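Side-chain contact in putative glycyl-glycine endopeptidase lytM (Ruminococcus gnavus, PDB 3NYY), which is probably a zinc-dependent peptidase of the M23 family, whose relatives cut the peptide cross-bridges of bacterial cell walls: residues I163-P168 / F173-L178. Numbering follows the deposited sequence.
Sequences IGITAP and FYYAHL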
ATOM      1  N   ILE A 163      10.513  18.561   2.333  1.00 10.00           N
ATOM      2  CA  ILE A 163      10.070  19.938   2.208  1.00  9.42           C
ATOM      3  C   ILE A 163       8.682  20.008   2.820  1.00 11.21           C
ATOM      4  O   ILE A 163       7.881  19.086   2.655  1.00 11.12           O
ATOM      5  CB  ILE A 163      10.137  20.442   0.724  1.00 11.83           C
ATOM      6  CG1 ILE A 163       9.923  21.958   0.642  1.00 11.30           C
ATOM      7  CG2 ILE A 163       9.228  19.644  -0.203  1.00 13.88           C
ATOM      8  CD1 ILE A 163      10.318  22.539  -0.729  1.00 14.63           C
ATOM      9  N   GLY A 164       8.401  21.131   3.497  1.00 12.00           N
ATOM     10  CA  GLY A 164       7.117  21.346   4.150  1.00 13.42           C
ATOM     11  C   GLY A 164       6.482  22.649   3.676  1.00 12.20           C
ATOM     12  O   GLY A 164       7.139  23.675   3.627  1.00 12.25           O
ATOM     13  N   ILE A 165       5.210  22.572   3.291  1.00 11.12           N
ATOM     14  CA  ILE A 165       4.433  23.706   2.798  1.00 11.10           C
ATOM     15  C   ILE A 165       3.278  23.941   3.773  1.00 11.57           C
ATOM     16  O   ILE A 165       2.459  23.063   4.030  1.00 11.76           O
ATOM     17  CB  ILE A 165       3.830  23.375   1.417  1.00 11.17           C
ATOM     18  CG1 ILE A 165       4.885  23.008   0.379  1.00 12.24           C
ATOM     19  CG2 ILE A 165       2.924  24.532   0.902  1.00 11.74           C
ATOM     20  CD1 ILE A 165       6.032  23.995   0.211  1.00 14.33           C
ATOM     21  N   THR A 166       3.162  25.169   4.255  1.00 10.68           N
ATOM     22  CA  THR A 166       2.033  25.572   5.044  1.00 11.73           C
ATOM     23  C   THR A 166       1.006  26.189   4.114  1.00 12.43           C
ATOM     24  O   THR A 166       1.284  27.194   3.428  1.00 14.60           O
ATOM     25  CB  THR A 166       2.414  26.509   6.170  1.00 14.72           C
ATOM     26  OG1 THR A 166       3.325  25.833   7.041  1.00 14.91           O
ATOM     27  CG2 THR A 166       1.165  26.947   7.015  1.00 16.91           C
ATOM     28  N   ALA A 167      -0.171  25.579   4.099  1.00 11.82           N
ATOM     29  CA  ALA A 167      -1.232  25.912   3.150  1.00 13.13           C
ATOM     30  C   ALA A 167      -2.080  27.034   3.784  1.00 15.26           C
ATOM     31  O   ALA A 167      -2.026  27.223   5.004  1.00 15.55           O
ATOM     32  CB  ALA A 167      -2.089  24.695   2.801  1.00 13.09           C
ATOM     33  N   PRO A 168      -2.842  27.768   2.967  1.00 15.40           N
ATOM     34  CA  PRO A 168      -3.500  28.985   3.495  1.00 17.25           C
ATOM     35  C   PRO A 168      -4.503  28.773   4.626  1.00 14.82           C
ATOM     36  O   PRO A 168      -4.667  29.646   5.478  1.00 15.68           O
ATOM     37  CB  PRO A 168      -4.198  29.586   2.267  1.00 20.72           C
ATOM     38  CG  PRO A 168      -3.825  28.796   1.105  1.00 21.69           C
ATOM     39  CD  PRO A 168      -2.998  27.616   1.517  1.00 15.38           C
ATOM     40  N   PHE A 173       1.717  20.511   4.881  1.00 10.04           N
ATOM     41  CA  PHE A 173       1.877  19.376   3.979  1.00  9.47           C
ATOM     42  C   PHE A 173       3.345  19.011   3.904  1.00  9.60           C
ATOM     43  O   PHE A 173       4.181  19.847   3.571  1.00 11.13           O
ATOM     44  CB  PHE A 173       1.308  19.746   2.602  1.00  9.51           C
ATOM     45  CG  PHE A 173      -0.194  19.756   2.574  1.00 10.39           C
ATOM     46  CD1 PHE A 173      -0.941  20.772   3.156  1.00 13.38           C
ATOM     47  CD2 PHE A 173      -0.863  18.694   1.985  1.00  9.48           C
ATOM     48  CE1 PHE A 173      -2.352  20.697   3.158  1.00 14.22           C
ATOM     49  CE2 PHE A 173      -2.224  18.626   1.956  1.00 13.70           C
ATOM     50  CZ  PHE A 173      -2.987  19.625   2.553  1.00 11.68           C
ATOM     51  N   TYR A 174       3.650  17.745   4.203  1.00 10.40           N
ATOM     52  CA  TYR A 174       4.992  17.252   4.368  1.00 10.18           C
ATOM     53  C   TYR A 174       5.332  16.282   3.278  1.00 11.74           C
ATOM     54  O   TYR A 174       4.604  15.320   3.110  1.00 10.98           O
ATOM     55  CB  TYR A 174       5.049  16.563   5.745  1.00 12.99           C
ATOM     56  CG  TYR A 174       6.337  15.860   6.126  1.00  9.25           C
ATOM     57  CD1 TYR A 174       7.506  16.578   6.354  1.00 12.81           C
ATOM     58  CD2 TYR A 174       6.382  14.485   6.293  1.00 12.33           C
ATOM     59  CE1 TYR A 174       8.666  15.903   6.735  1.00 12.45           C
ATOM     60  CE2 TYR A 174       7.530  13.847   6.692  1.00 11.87           C
ATOM     61  CZ  TYR A 174       8.670  14.560   6.918  1.00 13.10           C
ATOM     62  OH  TYR A 174       9.851  13.919   7.296  1.00 14.64           O
ATOM     63  N   TYR A 175       6.423  16.547   2.549  1.00 10.19           N
ATOM     64  CA  TYR A 175       6.826  15.739   1.385  1.00 10.34           C
ATOM     65  C   TYR A 175       8.234  15.251   1.663  1.00  9.73           C
ATOM     66  O   TYR A 175       9.165  16.057   1.791  1.00 10.14           O
ATOM     67  CB  TYR A 175       6.804  16.563   0.106  1.00 10.83           C
ATOM     68  CG  TYR A 175       5.474  17.218  -0.214  1.00  9.24           C
ATOM     69  CD1 TYR A 175       5.098  18.409   0.421  1.00 12.03           C
ATOM     70  CD2 TYR A 175       4.645  16.712  -1.212  1.00  9.03           C
ATOM     71  CE1 TYR A 175       3.893  19.050   0.133  1.00  7.74           C
ATOM     72  CE2 TYR A 175       3.454  17.338  -1.518  1.00 12.07           C
ATOM     73  CZ  TYR A 175       3.057  18.502  -0.840  1.00  8.27           C
ATOM     74  OH  TYR A 175       1.809  19.072  -1.151  1.00  9.97           O
ATOM     75  N   ALA A 176       8.417  13.935   1.743  1.00  9.70           N
ATOM     76  CA  ALA A 176       9.677  13.336   2.192  1.00  9.93           C
ATOM     77  C   ALA A 176      10.259  12.269   1.248  1.00 10.07           C
ATOM     78  O   ALA A 176       9.593  11.759   0.331  1.00 11.00           O
ATOM     79  CB  ALA A 176       9.514  12.754   3.618  1.00 11.84           C
ATOM     80  N   HIS A 177      11.561  12.036   1.456  1.00 10.68           N
ATOM     81  CA  HIS A 177      12.413  11.071   0.727  1.00 11.98           C
ATOM     82  C   HIS A 177      12.751  11.491  -0.693  1.00 11.14           C
ATOM     83  O   HIS A 177      13.163  10.632  -1.500  1.00 11.90           O
ATOM     84  CB  HIS A 177      11.826   9.657   0.767  1.00 12.78           C
ATOM     85  CG  HIS A 177      11.478   9.210   2.143  1.00 13.79           C
ATOM     86  ND1 HIS A 177      12.417   9.130   3.147  1.00 15.13           N
ATOM     87  CD2 HIS A 177      10.288   8.911   2.717  1.00 15.61           C
ATOM     88  CE1 HIS A 177      11.822   8.776   4.279  1.00 17.84           C
ATOM     89  NE2 HIS A 177      10.531   8.645   4.047  1.00 15.16           N
ATOM     90  N   LEU A 178      12.636  12.800  -0.977  1.00 10.44           N
ATOM     91  CA  LEU A 178      12.914  13.349  -2.299  1.00  9.74           C
ATOM     92  C   LEU A 178      14.385  13.079  -2.721  1.00 11.31           C
ATOM     93  O   LEU A 178      15.315  13.082  -1.881  1.00 12.36           O
ATOM     94  CB  LEU A 178      12.658  14.869  -2.354  1.00 10.96           C
ATOM     95  CG  LEU A 178      11.239  15.333  -1.994  1.00  9.67           C
ATOM     96  CD1 LEU A 178      11.223  16.902  -1.908  1.00 11.75           C
ATOM     97  CD2 LEU A 178      10.246  14.838  -3.037  1.00 13.44           C
TER
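The ring of Tyr175 takes the carbonyl oxygen of Ile163 at its edge, in plane, 3.6 Å from CD1, while Ile165 brings CG1 obliquely to CE1. With CG anti to its own carbonyl carbon (chi1 -57°), Tyr175 turns its ring toward Ile165 of the neighbouring strand, and its hydroxyl is hydrogen-bonded to Met145 N. The Phe173 ring likewise has a carbonyl, that of Ile165, near its plane, and the methyl of Ala167 meets it obliquely, CB to CE1 4.0 Å. Ile163 sends CG2 into the angle between Tyr175 CB and Leu178 CD1, the latter 3.8 Å away, just past the corner where the chain turns at His177. Ile163, Ile165, Phe173 and Tyr175 leave the sheet on the same face, where Leu196 of strand 195-198 packs on Ile165 and Tyr175. Beneath them the backbones pair antiparallel. Ile163 and Tyr175 exchange two hydrogen bonds, each 2.9 Å from N to O, and Ile165 and Phe173 exchange two straighter ones, at N-H...O angles of 170° and 171°. Between these pairs Gly164 faces Tyr174 in a non-hydrogen-bonded pair, its CA 3.3 Å from Phe173 O in a CA-H...O contact. Flanked by strands 148-153 and 216-225, 162-166 and 172-178 form a beta hairpin, its contact buried, in the antiparallel sheet of the M23 peptidase fold.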